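Local coordinates for YfkN protein (Bacillus subtilis subsp. subtilis, PDB 3GVE), which is a two-metal protein of the calcineurin-like phosphoesterase family, holding a manganese and a magnesium ion side by side, at residues Ala215-Lys221 and Glu229-Leu235; Val171-Ile175 and Ser226-Asn230; Ile192-Asn197 and Asp234-Thr239. One frame throughout, in Å; residues are numbered along the deposited sequence.

Contact 1. Residues Ala215-Lys221 and Glu229-Leu235; sequences AHTGIEK and ENAVFDL. With MG (magnesium ion), chain D.
Residues 215-221 leave the end of strand 210-215 as an extended loop, centred at first on an inverse gamma turn at His216, and 229-235 runs beside it into helix 232-238; Gly218 and Asn230 lie 4.3 Å apart CA to CA, Ile219 and Val232 5.1 Å. Glu229 O accepts a hydrogen bond from Thr217 OG1 (2.6 Å), and the Glu229 carboxylate is hydrogen-bonded to His249. Asn230 (chi1 m) accepts from Gly218 N at OD1 (2.8 Å), where a CB on Gly218 would clash. Its ND2 reaches Glu220 OE2 through water 2, although Glu220 also forms a salt bridge with Lys341 of the second subunit. Ala231, the N-cap residue, sends its N to Thr217 OG1 (2.8 Å). Val232 N bonds to Gly218 O (3.0 Å), and Val232 CB packs on Ile219 CG1 (3.8 Å). Phe233 (chi1 t) lays one ring face against Lys221 O, and water 1 joins Phe233 N, Glu220 N and Asn230 O. Leu235 CD1 covers Ala215 CB (3.8 Å). His216 NE2 binds magnesium at 2.3 Å, completing with Asp64, Asn108 and His249 the protein ligands of a metallophosphoesterase metal site, carried on a loop after a core strand.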
loop_
_atom_site.group_PDB
_atom_site.type_symbol
_atom_site.label_atom_id
_atom_site.label_comp_id
_atom_site.label_asym_id
_atom_site.label_seq_id
_atom_site.Cartn_x
_atom_site.Cartn_y
_atom_site.Cartn_z
ATOM N N ALA A 215 6.596 20.802 -1.157
ATOM C CA ALA A 215 7.509 20.121 -0.267
ATOM C C ALA A 215 7.108 18.666 -0.123
ATOM O O ALA A 215 6.223 18.338 0.638
ATOM C CB ALA A 215 7.515 20.822 1.089
ATOM N N HIS A 216 7.775 17.801 -0.880
ATOM C CA HIS A 216 7.464 16.370 -0.798
ATOM C C HIS A 216 8.184 15.799 0.409
ATOM O O HIS A 216 9.235 15.191 0.314
ATOM C CB HIS A 216 7.778 15.543 -2.057
ATOM C CG HIS A 216 7.190 14.165 -1.977
ATOM N ND1 HIS A 216 5.902 13.897 -2.379
ATOM C CD2 HIS A 216 7.645 13.024 -1.406
ATOM C CE1 HIS A 216 5.605 12.640 -2.104
ATOM N NE2 HIS A 216 6.649 12.085 -1.521
ATOM N N THR A 217 7.561 16.034 1.551
ATOM C CA THR A 217 8.150 15.756 2.852
ATOM C C THR A 217 7.060 16.043 3.876
ATOM O O THR A 217 6.225 16.884 3.661
ATOM C CB THR A 217 9.425 16.619 3.072
ATOM O OG1 THR A 217 10.074 16.248 4.290
ATOM C CG2 THR A 217 9.117 18.121 3.082
ATOM N N GLY A 218 7.079 15.308 4.977
ATOM C CA GLY A 218 6.040 15.392 5.978
ATOM C C GLY A 218 6.398 16.280 7.146
ATOM O O GLY A 218 7.325 17.068 7.102
ATOM N N ILE A 219 5.631 16.098 8.212
ATOM C CA ILE A 219 5.582 16.989 9.360
ATOM C C ILE A 219 5.958 16.226 10.613
ATOM O O ILE A 219 5.449 15.146 10.843
ATOM C CB ILE A 219 4.135 17.560 9.549
ATOM C CG1 ILE A 219 3.715 18.409 8.342
ATOM C CG2 ILE A 219 4.019 18.322 10.865
ATOM C CD1 ILE A 219 2.205 18.621 8.207
ATOM N N GLU A 220 6.851 16.811 11.401
ATOM C CA GLU A 220 7.077 16.394 12.778
ATOM C C GLU A 220 6.756 17.595 13.660
ATOM O O GLU A 220 6.676 18.710 13.207
ATOM C CB GLU A 220 8.517 15.915 12.994
ATOM C CG GLU A 220 8.915 14.681 12.147
ATOM C CD GLU A 220 8.124 13.420 12.487
ATOM O OE1 GLU A 220 7.451 13.362 13.517
ATOM O OE2 GLU A 220 8.185 12.461 11.708
ATOM N N LYS A 221 6.524 17.321 14.932
ATOM C CA LYS A 221 6.038 18.339 15.863
ATOM C C LYS A 221 7.105 19.268 16.433
ATOM O O LYS A 221 6.771 20.296 16.989
ATOM C CB LYS A 221 5.299 17.682 17.027
ATOM C CG LYS A 221 3.960 17.045 16.629
ATOM C CD LYS A 221 3.437 16.273 17.820
ATOM C CE LYS A 221 2.047 15.746 17.669
ATOM N NZ LYS A 221 1.645 15.138 18.985
ATOM N N GLU A 229 14.128 13.543 6.896
ATOM C CA GLU A 229 13.191 13.030 5.909
ATOM C C GLU A 229 11.907 13.856 5.836
ATOM O O GLU A 229 11.393 14.103 4.749
ATOM C CB GLU A 229 12.859 11.574 6.253
ATOM C CG GLU A 229 11.915 10.877 5.265
ATOM C CD GLU A 229 11.710 9.395 5.550
ATOM O OE1 GLU A 229 12.516 8.819 6.298
ATOM O OE2 GLU A 229 10.757 8.816 5.025
ATOM N N ASN A 230 11.400 14.246 7.007
ATOM C CA ASN A 230 10.118 14.932 7.154
ATOM C C ASN A 230 10.340 16.312 7.768
ATOM O O ASN A 230 10.316 16.477 8.964
ATOM C CB ASN A 230 9.160 14.060 7.982
ATOM C CG ASN A 230 8.713 12.828 7.210
ATOM O OD1 ASN A 230 8.134 12.937 6.145
ATOM N ND2 ASN A 230 8.993 11.650 7.750
ATOM N N ALA A 231 10.551 17.281 6.897
ATOM C CA ALA A 231 11.154 18.551 7.259
ATOM C C ALA A 231 10.249 19.776 7.226
ATOM O O ALA A 231 10.748 20.874 7.309
ATOM C CB ALA A 231 12.390 18.804 6.358
ATOM N N VAL A 232 8.940 19.594 7.084
ATOM C CA VAL A 232 8.039 20.746 6.969
ATOM C C VAL A 232 8.119 21.728 8.157
ATOM O O VAL A 232 8.090 22.926 7.974
ATOM C CB VAL A 232 6.584 20.311 6.724
ATOM C CG1 VAL A 232 5.641 21.521 6.896
ATOM C CG2 VAL A 232 6.448 19.725 5.307
ATOM N N PHE A 233 8.201 21.207 9.373
ATOM C CA PHE A 233 8.295 22.093 10.538
ATOM C C PHE A 233 9.522 22.998 10.415
ATOM O O PHE A 233 9.468 24.163 10.714
ATOM C CB PHE A 233 8.360 21.276 11.830
ATOM C CG PHE A 233 8.408 22.116 13.077
ATOM C CD1 PHE A 233 7.248 22.522 13.714
ATOM C CD2 PHE A 233 9.625 22.480 13.613
ATOM C CE1 PHE A 233 7.315 23.295 14.889
ATOM C CE2 PHE A 233 9.694 23.247 14.782
ATOM C CZ PHE A 233 8.539 23.647 15.415
ATOM N N ASP A 234 10.631 22.420 9.980
ATOM C CA ASP A 234 11.868 23.170 9.794
ATOM C C ASP A 234 11.820 24.159 8.626
ATOM O O ASP A 234 12.333 25.254 8.730
ATOM C CB ASP A 234 13.048 22.196 9.693
ATOM C CG ASP A 234 13.119 21.269 10.896
ATOM O OD1 ASP A 234 13.117 21.757 12.029
ATOM O OD2 ASP A 234 13.113 20.072 10.694
ATOM N N LEU A 235 11.187 23.767 7.526
ATOM C CA LEU A 235 10.928 24.708 6.450
ATOM C C LEU A 235 10.140 25.914 6.957
ATOM O O LEU A 235 10.467 27.051 6.667
ATOM C CB LEU A 235 10.129 24.040 5.344
ATOM C CG LEU A 235 10.935 23.335 4.274
ATOM C CD1 LEU A 235 9.950 22.634 3.328
ATOM C CD2 LEU A 235 11.827 24.323 3.477
HETATM MG MG MG D . 7.032 9.911 -0.794
HETATM O O HOH W 1 8.937 18.510 10.203
HETATM O O HOH W 2 10.332 11.474 10.323
HETATM O O HOH W 3 5.313 8.657 0.402
#

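Contact 2. Residues Val171-Ile175 and Ser226-Asn230; sequences VPPQI and SGAEN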
loop_
_atom_site.group_PDB
_atom_site.type_symbol
_atom_site.label_atom_id
_atom_site.label_comp_id
_atom_site.label_asym_id
_atom_site.label_seq_id
_atom_site.Cartn_x
_atom_site.Cartn_y
_atom_site.Cartn_z
ATOM N N VAL A 171 12.503 17.207 -2.358
ATOM C CA VAL A 171 12.328 15.764 -2.176
ATOM C C VAL A 171 13.231 15.292 -1.025
ATOM O O VAL A 171 14.223 15.926 -0.723
ATOM C CB VAL A 171 12.640 14.998 -3.506
ATOM C CG1 VAL A 171 14.146 14.977 -3.779
ATOM C CG2 VAL A 171 12.069 13.580 -3.487
ATOM N N PRO A 172 12.887 14.197 -0.357
ATOM C CA PRO A 172 13.748 13.776 0.762
ATOM C C PRO A 172 15.114 13.270 0.276
ATOM O O PRO A 172 15.212 12.593 -0.725
ATOM C CB PRO A 172 12.954 12.639 1.422
ATOM C CG PRO A 172 11.510 12.938 1.052
ATOM C CD PRO A 172 11.627 13.432 -0.381
ATOM N N PRO A 173 16.167 13.604 1.017
ATOM C CA PRO A 173 17.513 13.142 0.651
ATOM C C PRO A 173 17.676 11.626 0.710
ATOM O O PRO A 173 18.612 11.121 0.117
ATOM C CB PRO A 173 18.433 13.834 1.671
ATOM C CG PRO A 173 17.647 14.881 2.299
ATOM C CD PRO A 173 16.194 14.534 2.162
ATOM N N GLN A 174 16.747 10.954 1.369
ATOM C CA GLN A 174 16.750 9.518 1.504
ATOM C C GLN A 174 16.547 8.783 0.174
ATOM O O GLN A 174 16.654 7.572 0.137
ATOM C CB GLN A 174 15.679 9.095 2.521
ATOM C CG GLN A 174 16.013 9.384 3.976
ATOM C CD GLN A 174 15.867 10.849 4.354
ATOM O OE1 GLN A 174 15.298 11.637 3.629
ATOM N NE2 GLN A 174 16.386 11.207 5.519
ATOM N N ILE A 175 16.269 9.505 -0.911
ATOM C CA ILE A 175 16.194 8.846 -2.226
ATOM C C ILE A 175 17.544 8.185 -2.568
ATOM O O ILE A 175 17.599 7.251 -3.307
ATOM C CB ILE A 175 15.752 9.806 -3.374
ATOM C CG1 ILE A 175 16.760 10.936 -3.591
ATOM C CG2 ILE A 175 14.350 10.363 -3.125
ATOM C CD1 ILE A 175 16.460 11.773 -4.872
ATOM N N SER A 226 19.717 18.973 9.879
ATOM C CA SER A 226 19.842 18.772 8.438
ATOM C C SER A 226 19.758 17.296 8.042
ATOM O O SER A 226 20.196 16.434 8.785
ATOM C CB SER A 226 21.156 19.383 7.937
ATOM O OG SER A 226 22.253 18.877 8.654
ATOM N N GLY A 227 19.188 17.022 6.879
ATOM C CA GLY A 227 19.092 15.671 6.362
ATOM C C GLY A 227 17.798 14.970 6.727
ATOM O O GLY A 227 17.584 13.823 6.355
ATOM N N ALA A 228 16.946 15.653 7.488
ATOM C CA ALA A 228 15.670 15.079 7.924
ATOM C C ALA A 228 14.768 14.694 6.753
ATOM O O ALA A 228 14.657 15.417 5.775
ATOM C CB ALA A 228 14.952 16.036 8.830
ATOM N N GLU A 229 14.128 13.543 6.896
ATOM C CA GLU A 229 13.191 13.030 5.909
ATOM C C GLU A 229 11.907 13.856 5.836
ATOM O O GLU A 229 11.393 14.103 4.749
ATOM C CB GLU A 229 12.859 11.574 6.253
ATOM C CG GLU A 229 11.915 10.877 5.265
ATOM C CD GLU A 229 11.710 9.395 5.550
ATOM O OE1 GLU A 229 12.516 8.819 6.298
ATOM O OE2 GLU A 229 10.757 8.816 5.025
ATOM N N ASN A 230 11.400 14.246 7.007
ATOM C CA ASN A 230 10.118 14.932 7.154
ATOM C C ASN A 230 10.340 16.312 7.768
ATOM O O ASN A 230 10.316 16.477 8.964
ATOM C CB ASN A 230 9.160 14.060 7.982
ATOM C CG ASN A 230 8.713 12.828 7.210
ATOM O OD1 ASN A 230 8.134 12.937 6.145
ATOM N ND2 ASN A 230 8.993 11.650 7.750
#
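This is a loop-to-loop contact at the rim of the metal-bearing face of the calcineurin-like phosphoesterase fold. Residues 171-175 follow strand 160-170 and lead into helix 175-178, whereas 226-230 belong to the long connection between strand 210-215 and helix 232-238; the two strands are parallel neighbours in one sheet, so the contact ties together loops that leave it side by side.

The first loop is shaped by a type I beta turn from Pro172 to Ile175, closed by Ile175 N bonding to Pro172 O at 3.3 Å. With Pro173 and Gln174 at its two central positions, the turn directs the CA-to-CB bonds of Pro172, Pro173 and Gln174 toward the other loop. Gly227 has a positive phi of 93°, a conformation in which a CB would jam against the preceding carbonyl oxygen, and its N is held by Asp191 OD1.

Van der Waals packing makes up most of the interface, which buries 224 Å² in all. Pro172 CG rests 3.9 Å from Glu229 O, and Pro173 CD lies 4.0 Å from Ala228 O, so proline rings cover backbone carbonyls. Trp178 touches both Pro172 and Glu229. The Glu229 carboxylate turns to His249, a magnesium ligand, which links this edge of the contact to the metal site.

Polar contact across the loops rests on one hydrogen bond, from Gln174 NE2 to Gly227 O (3.0 Å, with an N-H...O angle of 140°). The other end of the amide, Gln174 OE1, is buried without a polar partner, 3.4 Å from Glu229 CA.

Contact 3. Residues Ile192-Asn197 and Asp234-Thr239; sequences IVESAN and DLATKT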
loop_
_atom_site.group_PDB
_atom_site.type_symbol
_atom_site.label_atom_id
_atom_site.label_comp_id
_atom_site.label_asym_id
_atom_site.label_seq_id
_atom_site.Cartn_x
_atom_site.Cartn_y
_atom_site.Cartn_z
ATOM N N ILE A 192 16.910 19.706 2.676
ATOM C CA ILE A 192 15.728 20.472 2.304
ATOM C C ILE A 192 15.777 21.953 2.728
ATOM O O ILE A 192 15.644 22.821 1.883
ATOM C CB ILE A 192 14.443 19.770 2.783
ATOM C CG1 ILE A 192 14.257 18.483 1.983
ATOM C CG2 ILE A 192 13.224 20.687 2.617
ATOM C CD1 ILE A 192 13.187 17.563 2.543
ATOM N N VAL A 193 15.984 22.232 4.024
ATOM C CA VAL A 193 16.057 23.623 4.504
ATOM C C VAL A 193 17.189 24.412 3.840
ATOM O O VAL A 193 17.024 25.564 3.444
ATOM C CB VAL A 193 16.139 23.639 6.048
ATOM C CG1 VAL A 193 16.555 24.980 6.613
ATOM C CG2 VAL A 193 14.844 23.113 6.685
ATOM N N GLU A 194 18.357 23.776 3.723
ATOM C CA GLU A 194 19.516 24.434 3.110
ATOM C C GLU A 194 19.268 24.741 1.639
ATOM O O GLU A 194 19.534 25.830 1.202
ATOM C CB GLU A 194 20.786 23.590 3.245
ATOM C CG GLU A 194 21.347 23.523 4.641
ATOM C CD GLU A 194 22.479 22.528 4.769
ATOM O OE1 GLU A 194 23.076 22.160 3.743
ATOM O OE2 GLU A 194 22.766 22.108 5.903
ATOM N N SER A 195 18.586 23.894 0.940
ATOM C CA SER A 195 18.178 24.165 -0.464
ATOM C C SER A 195 17.254 25.340 -0.505
ATOM O O SER A 195 17.339 26.218 -1.417
ATOM C CB SER A 195 17.677 22.881 -1.140
ATOM O OG SER A 195 16.875 23.198 -2.242
ATOM N N ALA A 196 16.298 25.387 0.416
ATOM C CA ALA A 196 15.365 26.501 0.451
ATOM C C ALA A 196 16.098 27.817 0.721
ATOM O O ALA A 196 15.839 28.801 0.048
ATOM C CB ALA A 196 14.279 26.262 1.510
ATOM N N ASN A 197 17.002 27.817 1.707
ATOM C CA ASN A 197 17.724 29.024 2.061
ATOM C C ASN A 197 18.653 29.512 0.941
ATOM O O ASN A 197 18.876 30.678 0.817
ATOM C CB ASN A 197 18.449 28.829 3.390
ATOM C CG ASN A 197 17.521 28.969 4.572
ATOM O OD1 ASN A 197 16.505 29.613 4.491
ATOM N ND2 ASN A 197 17.894 28.369 5.674
ATOM N N ASP A 234 10.631 22.420 9.980
ATOM C CA ASP A 234 11.868 23.170 9.794
ATOM C C ASP A 234 11.820 24.159 8.626
ATOM O O ASP A 234 12.333 25.254 8.730
ATOM C CB ASP A 234 13.048 22.196 9.693
ATOM C CG ASP A 234 13.119 21.269 10.896
ATOM O OD1 ASP A 234 13.117 21.757 12.029
ATOM O OD2 ASP A 234 13.113 20.072 10.694
ATOM N N LEU A 235 11.187 23.767 7.526
ATOM C CA LEU A 235 10.928 24.708 6.450
ATOM C C LEU A 235 10.140 25.914 6.957
ATOM O O LEU A 235 10.467 27.051 6.667
ATOM C CB LEU A 235 10.129 24.040 5.344
ATOM C CG LEU A 235 10.935 23.335 4.274
ATOM C CD1 LEU A 235 9.950 22.634 3.328
ATOM C CD2 LEU A 235 11.827 24.323 3.477
ATOM N N ALA A 236 9.102 25.651 7.737
ATOM C CA ALA A 236 8.238 26.735 8.201
ATOM C C ALA A 236 8.930 27.656 9.201
ATOM O O ALA A 236 8.615 28.826 9.260
ATOM C CB ALA A 236 6.956 26.163 8.813
ATOM N N THR A 237 9.859 27.113 9.987
ATOM C CA THR A 237 10.468 27.877 11.078
ATOM C C THR A 237 11.856 28.446 10.765
ATOM O O THR A 237 12.227 29.461 11.330
ATOM C CB THR A 237 10.548 27.037 12.367
ATOM O OG1 THR A 237 11.188 25.788 12.079
ATOM C CG2 THR A 237 9.141 26.791 12.964
ATOM N N LYS A 238 12.619 27.784 9.901
ATOM C CA LYS A 238 14.029 28.152 9.678
ATOM C C LYS A 238 14.279 28.960 8.424
ATOM O O LYS A 238 15.376 29.440 8.211
ATOM C CB LYS A 238 14.935 26.916 9.648
ATOM C CG LYS A 238 14.965 26.072 10.909
ATOM C CD LYS A 238 16.044 24.982 10.784
ATOM C CE LYS A 238 16.098 24.075 12.001
ATOM N NZ LYS A 238 17.236 23.105 11.832
ATOM N N THR A 239 13.273 29.102 7.588
ATOM C CA THR A 239 13.426 29.893 6.370
ATOM C C THR A 239 12.591 31.146 6.469
ATOM O O THR A 239 11.836 31.308 7.402
ATOM C CB THR A 239 12.979 29.124 5.102
ATOM O OG1 THR A 239 11.556 28.949 5.131
ATOM C CG2 THR A 239 13.662 27.791 5.002
#
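Ile192, in the first turn of helix 192-205, sets CG2 against Leu235 CG at 3.9 Å and also leans on Phe170 of strand 160-170. One residue on, Val193 is covered most: CG2 meets Asp234 CB at 3.6 Å and CG1 meets Lys238 CB at 3.9 Å, so the valine sits between side chains one helical turn apart. The polar ends of Asp234 and Lys238 lead away from it, both to the backbone of Gln224. Helix 192-205 lies in the connection between parallel strands 160-170 and 210-215, and helix 232-238 in that between 210-215 and 244-247, so two successive beta-alpha-beta crossovers pack their helices together; the axes of the short segments 192-197 and 234-238 come within 9.7 Å and cross at -45°. The small Ala196, a turn beyond Ile192, touches Leu235 CD2 with its CB (3.7 Å) and Thr239 CG2 (3.9 Å). Thr239 OG1 bonds back to Leu235 O at 2.7 Å, within its own segment, leaving the methyl directed at the first helix. At Asn197, OD1 lies 3.4 Å from Thr239 CG2.

How the contacts relate
The three contacts gather around the connection from strand 210-215 to helix 232-238. Contact 1 shares Glu229 and Asn230 with contact 2, and Asp234 and Leu235 with contact 3; its centre is 9 Å from the centre of each, while those of contacts 2 and 3 are 12 Å apart. Ile192 reaches all of them: its CD1 lies 3.8 Å from Thr217 OG1 and 4.2 Å from Pro172 CA. Contacts 1 and 2 also meet where His216 O approaches Pro172 CD at 3.0 Å. Contact 1 supplies the magnesium ligand His216, the Pro172 side chain is about 6 Å from that ion, and the Ile192 side chain about 10 Å, so contact 3 lies farther back.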